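Local coordinates for protein restriction endonuclease (Mycobacterium sp., PDB 4F0Q) that cleaves DNA in a cytosine methylation-dependent manner, acting as a tetrameric restriction endonuclease whose chain binds magnesium, at residues A14-G26 and E215-R227. Residues are numbered along the deposited sequence; the frame is centred on the assembly and turned at random.
Sequences AEVANKPRLVFVG and EIDGVDFRWIDDR
Arg21 and Asp225 form a buried salt bridge between the loop leading into strand 22-24 and helix 222-227. Arg21 leaves its CB with CG wedged between the backbone N and the carbonyl carbon (chi1 49°). CG passes Phe221 CB at 4.0 Å, and the chain runs on extended to NE. NE lies 3.4 Å from Phe221 CB and donates to Leu51 O. The guanidinium then meets the carboxylate end-on. NH1 reaches Asp225 OD2 at 2.6 Å, on its syn lone pair. NH2 reaches Asp225 OD1, also at 2.6 Å and near the guanidinium plane. Two bonds plus the NE bond fix the rotation of the group, and the pairing probably keeps Asp225 ionised.

The bent chain of Arg222 lays one guanidinium face against Pro20, with Pro20 CG 3.3 Å from Arg222 NH2. NH1 donates to Ala17 O. NE bridges to Asp220 OD2, while Asp220 OD1 caps Arg222 N (3.1 Å).

Between the strands, Val23 N donates to Val219 O and Val219 N to Val23 O, each at 2.9 Å. Val23 CG1 touches Phe221 CD2 and CE2, and Phe178 of strand 175-193 packs against Val23 and Val219. On the face of Leu22 and Asp220, Leu22 CD2 rests on Asp220 CB and also touches Ile216 CD1. Leu125 of the second subunit packs on Phe24 and Ile216. This is a two-stranded antiparallel sheet running into a capped helix; 215-227 belongs to the AspBHI-type N-terminal family region, of the PUA clan.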
loop_
_atom_site.group_PDB
_atom_site.type_symbol
_atom_site.label_atom_id
_atom_site.label_comp_id
_atom_site.label_asym_id
_atom_site.label_seq_id
_atom_site.Cartn_x
_atom_site.Cartn_y
_atom_site.Cartn_z
ATOM N N ALA A 14 18.343 52.188 1.258
ATOM C CA ALA A 14 18.254 51.868 -0.162
ATOM C C ALA A 14 19.353 50.894 -0.581
ATOM O O ALA A 14 19.175 50.106 -1.510
ATOM C CB ALA A 14 18.321 53.138 -0.997
ATOM N N GLU A 15 20.486 50.953 0.112
ATOM C CA GLU A 15 21.614 50.079 -0.192
ATOM C C GLU A 15 21.337 48.658 0.280
ATOM O O GLU A 15 21.631 47.693 -0.425
ATOM C CB GLU A 15 22.896 50.608 0.455
ATOM C CG GLU A 15 24.158 49.887 0.009
ATOM C CD GLU A 15 24.487 50.131 -1.453
ATOM O OE1 GLU A 15 24.001 51.134 -2.018
ATOM O OE2 GLU A 15 25.234 49.318 -2.038
ATOM N N VAL A 16 20.776 48.540 1.478
ATOM C CA VAL A 16 20.388 47.242 2.016
ATOM C C VAL A 16 19.271 46.636 1.171
ATOM O O VAL A 16 19.260 45.433 0.905
ATOM C CB VAL A 16 19.915 47.358 3.479
ATOM C CG1 VAL A 16 19.400 46.020 3.982
ATOM C CG2 VAL A 16 21.042 47.865 4.363
ATOM N N ALA A 17 18.342 47.483 0.738
ATOM C CA ALA A 17 17.199 47.033 -0.051
ATOM C C ALA A 17 17.594 46.499 -1.427
ATOM O O ALA A 17 16.894 45.664 -2.000
ATOM C CB ALA A 17 16.181 48.155 -0.191
ATOM N N ASN A 18 18.718 46.979 -1.951
ATOM C CA ASN A 18 19.130 46.633 -3.308
ATOM C C ASN A 18 20.217 45.562 -3.355
ATOM O O ASN A 18 20.721 45.225 -4.426
ATOM C CB ASN A 18 19.585 47.886 -4.059
ATOM C CG ASN A 18 19.428 47.754 -5.562
ATOM O OD1 ASN A 18 18.362 48.036 -6.112
ATOM N ND2 ASN A 18 20.489 47.325 -6.234
ATOM N N LYS A 19 20.574 45.027 -2.191
ATOM C CA LYS A 19 21.605 44.000 -2.108
ATOM C C LYS A 19 21.067 42.721 -1.474
ATOM O O LYS A 19 20.632 42.731 -0.322
ATOM C CB LYS A 19 22.809 44.510 -1.316
ATOM C CG LYS A 19 23.994 43.560 -1.319
ATOM C CD LYS A 19 24.545 43.383 -2.723
ATOM C CE LYS A 19 25.701 42.398 -2.746
ATOM N NZ LYS A 19 26.240 42.213 -4.122
ATOM N N PRO A 20 21.099 41.612 -2.228
ATOM C CA PRO A 20 20.595 40.319 -1.754
ATOM C C PRO A 20 21.513 39.692 -0.710
ATOM O O PRO A 20 22.731 39.692 -0.887
ATOM C CB PRO A 20 20.595 39.451 -3.023
ATOM C CG PRO A 20 20.760 40.405 -4.168
ATOM C CD PRO A 20 21.557 41.540 -3.624
ATOM N N ARG A 21 20.932 39.170 0.366
ATOM C CA ARG A 21 21.701 38.426 1.358
ATOM C C ARG A 21 21.103 37.037 1.585
ATOM O O ARG A 21 20.216 36.845 2.416
ATOM C CB ARG A 21 21.836 39.213 2.669
ATOM C CG ARG A 21 20.543 39.791 3.215
ATOM C CD ARG A 21 20.798 40.566 4.496
ATOM N NE ARG A 21 19.601 40.659 5.326
ATOM C CZ ARG A 21 18.657 41.581 5.179
ATOM N NH1 ARG A 21 18.764 42.499 4.229
ATOM N NH2 ARG A 21 17.604 41.582 5.983
ATOM N N LEU A 22 21.605 36.069 0.824
ATOM C CA LEU A 22 21.043 34.726 0.808
ATOM C C LEU A 22 21.542 33.869 1.963
ATOM O O LEU A 22 22.747 33.681 2.135
ATOM C CB LEU A 22 21.374 34.035 -0.515
ATOM C CG LEU A 22 21.040 34.802 -1.796
ATOM C CD1 LEU A 22 21.437 33.990 -3.019
ATOM C CD2 LEU A 22 19.565 35.161 -1.841
ATOM N N VAL A 23 20.610 33.346 2.751
ATOM C CA VAL A 23 20.949 32.371 3.780
ATOM C C VAL A 23 20.486 30.988 3.329
ATOM O O VAL A 23 19.345 30.812 2.906
ATOM C CB VAL A 23 20.343 32.740 5.155
ATOM C CG1 VAL A 23 18.847 32.975 5.046
ATOM C CG2 VAL A 23 20.651 31.660 6.185
ATOM N N PHE A 24 21.385 30.013 3.398
ATOM C CA PHE A 24 21.082 28.672 2.915
ATOM C C PHE A 24 20.770 27.713 4.055
ATOM O O PHE A 24 21.160 27.945 5.198
ATOM C CB PHE A 24 22.238 28.134 2.068
ATOM C CG PHE A 24 22.521 28.953 0.844
ATOM C CD1 PHE A 24 21.860 28.694 -0.346
ATOM C CD2 PHE A 24 23.443 29.985 0.883
ATOM C CE1 PHE A 24 22.117 29.448 -1.474
ATOM C CE2 PHE A 24 23.704 30.744 -0.242
ATOM C CZ PHE A 24 23.040 30.474 -1.423
ATOM N N VAL A 25 20.057 26.638 3.739
ATOM C CA VAL A 25 19.705 25.638 4.738
ATOM C C VAL A 25 20.955 24.932 5.252
ATOM O O VAL A 25 21.656 24.261 4.495
ATOM C CB VAL A 25 18.724 24.594 4.177
ATOM C CG1 VAL A 25 18.403 23.549 5.234
ATOM C CG2 VAL A 25 17.454 25.271 3.688
ATOM N N GLY A 26 21.232 25.097 6.541
ATOM C CA GLY A 26 22.402 24.494 7.151
ATOM C C GLY A 26 23.461 25.519 7.507
ATOM O O GLY A 26 24.482 25.181 8.106
ATOM N N GLU A 215 15.660 27.983 -7.024
ATOM C CA GLU A 215 16.965 28.141 -7.661
ATOM C C GLU A 215 18.116 28.113 -6.657
ATOM O O GLU A 215 19.271 27.908 -7.032
ATOM C CB GLU A 215 17.012 29.433 -8.480
ATOM C CG GLU A 215 16.127 29.411 -9.714
ATOM C CD GLU A 215 16.244 30.676 -10.537
ATOM O OE1 GLU A 215 16.943 31.612 -10.095
ATOM O OE2 GLU A 215 15.640 30.735 -11.628
ATOM N N ILE A 216 17.797 28.329 -5.386
ATOM C CA ILE A 216 18.786 28.237 -4.318
ATOM C C ILE A 216 18.233 27.398 -3.170
ATOM O O ILE A 216 17.020 27.286 -3.007
ATOM C CB ILE A 216 19.178 29.628 -3.781
ATOM C CG1 ILE A 216 17.946 30.360 -3.245
ATOM C CG2 ILE A 216 19.855 30.450 -4.864
ATOM C CD1 ILE A 216 18.255 31.703 -2.626
ATOM N N ASP A 217 19.119 26.800 -2.382
ATOM C CA ASP A 217 18.688 26.042 -1.214
ATOM C C ASP A 217 18.664 26.946 0.013
ATOM O O ASP A 217 19.442 26.766 0.947
ATOM C CB ASP A 217 19.598 24.837 -0.971
ATOM C CG ASP A 217 19.057 23.906 0.099
ATOM O OD1 ASP A 217 17.819 23.793 0.217
ATOM O OD2 ASP A 217 19.866 23.291 0.825
ATOM N N GLY A 218 17.763 27.922 -0.001
ATOM C CA GLY A 218 17.647 28.874 1.086
ATOM C C GLY A 218 16.736 30.030 0.726
ATOM O O GLY A 218 15.935 29.929 -0.203
ATOM N N VAL A 219 16.853 31.131 1.462
ATOM C CA VAL A 219 16.003 32.294 1.223
ATOM C C VAL A 219 16.786 33.605 1.204
ATOM O O VAL A 219 17.905 33.687 1.714
ATOM C CB VAL A 219 14.880 32.411 2.280
ATOM C CG1 VAL A 219 13.918 31.233 2.184
ATOM C CG2 VAL A 219 15.470 32.518 3.676
ATOM N N ASP A 220 16.181 34.623 0.601
ATOM C CA ASP A 220 16.719 35.974 0.628
ATOM C C ASP A 220 16.042 36.706 1.777
ATOM O O ASP A 220 14.815 36.740 1.858
ATOM C CB ASP A 220 16.430 36.687 -0.695
ATOM C CG ASP A 220 17.255 37.951 -0.878
ATOM O OD1 ASP A 220 17.666 38.559 0.133
ATOM O OD2 ASP A 220 17.491 38.339 -2.041
ATOM N N PHE A 221 16.838 37.291 2.667
ATOM C CA PHE A 221 16.289 37.954 3.844
ATOM C C PHE A 221 15.622 39.289 3.528
ATOM O O PHE A 221 15.032 39.917 4.407
ATOM C CB PHE A 221 17.353 38.127 4.929
ATOM C CG PHE A 221 17.129 37.259 6.131
ATOM C CD1 PHE A 221 16.173 37.597 7.076
ATOM C CD2 PHE A 221 17.865 36.102 6.314
ATOM C CE1 PHE A 221 15.960 36.796 8.182
ATOM C CE2 PHE A 221 17.658 35.299 7.420
ATOM C CZ PHE A 221 16.703 35.645 8.354
ATOM N N ARG A 222 15.710 39.718 2.272
ATOM C CA ARG A 222 15.006 40.915 1.830
ATOM C C ARG A 222 13.500 40.660 1.795
ATOM O O ARG A 222 12.701 41.595 1.793
ATOM C CB ARG A 222 15.511 41.372 0.461
ATOM C CG ARG A 222 16.948 41.867 0.477
ATOM C CD ARG A 222 17.326 42.526 -0.838
ATOM N NE ARG A 222 17.280 41.588 -1.956
ATOM C CZ ARG A 222 17.576 41.910 -3.211
ATOM N NH1 ARG A 222 17.938 43.149 -3.512
ATOM N NH2 ARG A 222 17.507 40.993 -4.166
ATOM N N TRP A 223 13.131 39.383 1.765
ATOM C CA TRP A 223 11.744 38.958 1.898
ATOM C C TRP A 223 11.196 39.458 3.231
ATOM O O TRP A 223 10.125 40.070 3.297
ATOM C CB TRP A 223 11.678 37.429 1.843
ATOM C CG TRP A 223 10.301 36.840 1.938
ATOM C CD1 TRP A 223 9.113 37.477 1.718
ATOM C CD2 TRP A 223 9.974 35.487 2.280
ATOM N NE1 TRP A 223 8.067 36.603 1.901
ATOM C CE2 TRP A 223 8.570 35.375 2.247
ATOM C CE3 TRP A 223 10.732 34.360 2.610
ATOM C CZ2 TRP A 223 7.910 34.183 2.530
ATOM C CZ3 TRP A 223 10.074 33.177 2.892
ATOM C CH2 TRP A 223 8.678 33.097 2.850
ATOM N N ILE A 224 11.954 39.196 4.291
ATOM C CA ILE A 224 11.584 39.627 5.632
ATOM C C ILE A 224 11.639 41.146 5.749
ATOM O O ILE A 224 10.797 41.752 6.412
ATOM C CB ILE A 224 12.485 38.972 6.699
ATOM C CG1 ILE A 224 12.375 37.450 6.611
ATOM C CG2 ILE A 224 12.105 39.440 8.093
ATOM C CD1 ILE A 224 10.951 36.944 6.719
ATOM N N ASP A 225 12.624 41.756 5.094
ATOM C CA ASP A 225 12.737 43.211 5.056
ATOM C C ASP A 225 11.458 43.821 4.504
ATOM O O ASP A 225 10.935 44.790 5.052
ATOM C CB ASP A 225 13.920 43.645 4.190
ATOM C CG ASP A 225 15.254 43.194 4.748
ATOM O OD1 ASP A 225 15.288 42.698 5.894
ATOM O OD2 ASP A 225 16.274 43.346 4.041
ATOM N N ASP A 226 10.958 43.242 3.418
ATOM C CA ASP A 226 9.718 43.700 2.806
ATOM C C ASP A 226 8.525 43.439 3.718
ATOM O O ASP A 226 7.658 44.298 3.871
ATOM C CB ASP A 226 9.501 43.027 1.450
ATOM C CG ASP A 226 10.580 43.380 0.449
ATOM O OD1 ASP A 226 11.228 44.432 0.621
ATOM O OD2 ASP A 226 10.778 42.606 -0.511
ATOM N N ARG A 227 8.481 42.254 4.324
ATOM C CA ARG A 227 7.402 41.933 5.255
ATOM C C ARG A 227 7.435 42.813 6.508
ATOM O O ARG A 227 6.395 43.100 7.100
ATOM C CB ARG A 227 7.418 40.450 5.634
ATOM C CG ARG A 227 6.927 39.528 4.529
ATOM C CD ARG A 227 6.585 38.145 5.068
ATOM N NE ARG A 227 5.569 38.203 6.117
ATOM C CZ ARG A 227 4.259 38.198 5.891
ATOM N NH1 ARG A 227 3.797 38.137 4.650
ATOM N NH2 ARG A 227 3.408 38.255 6.907
#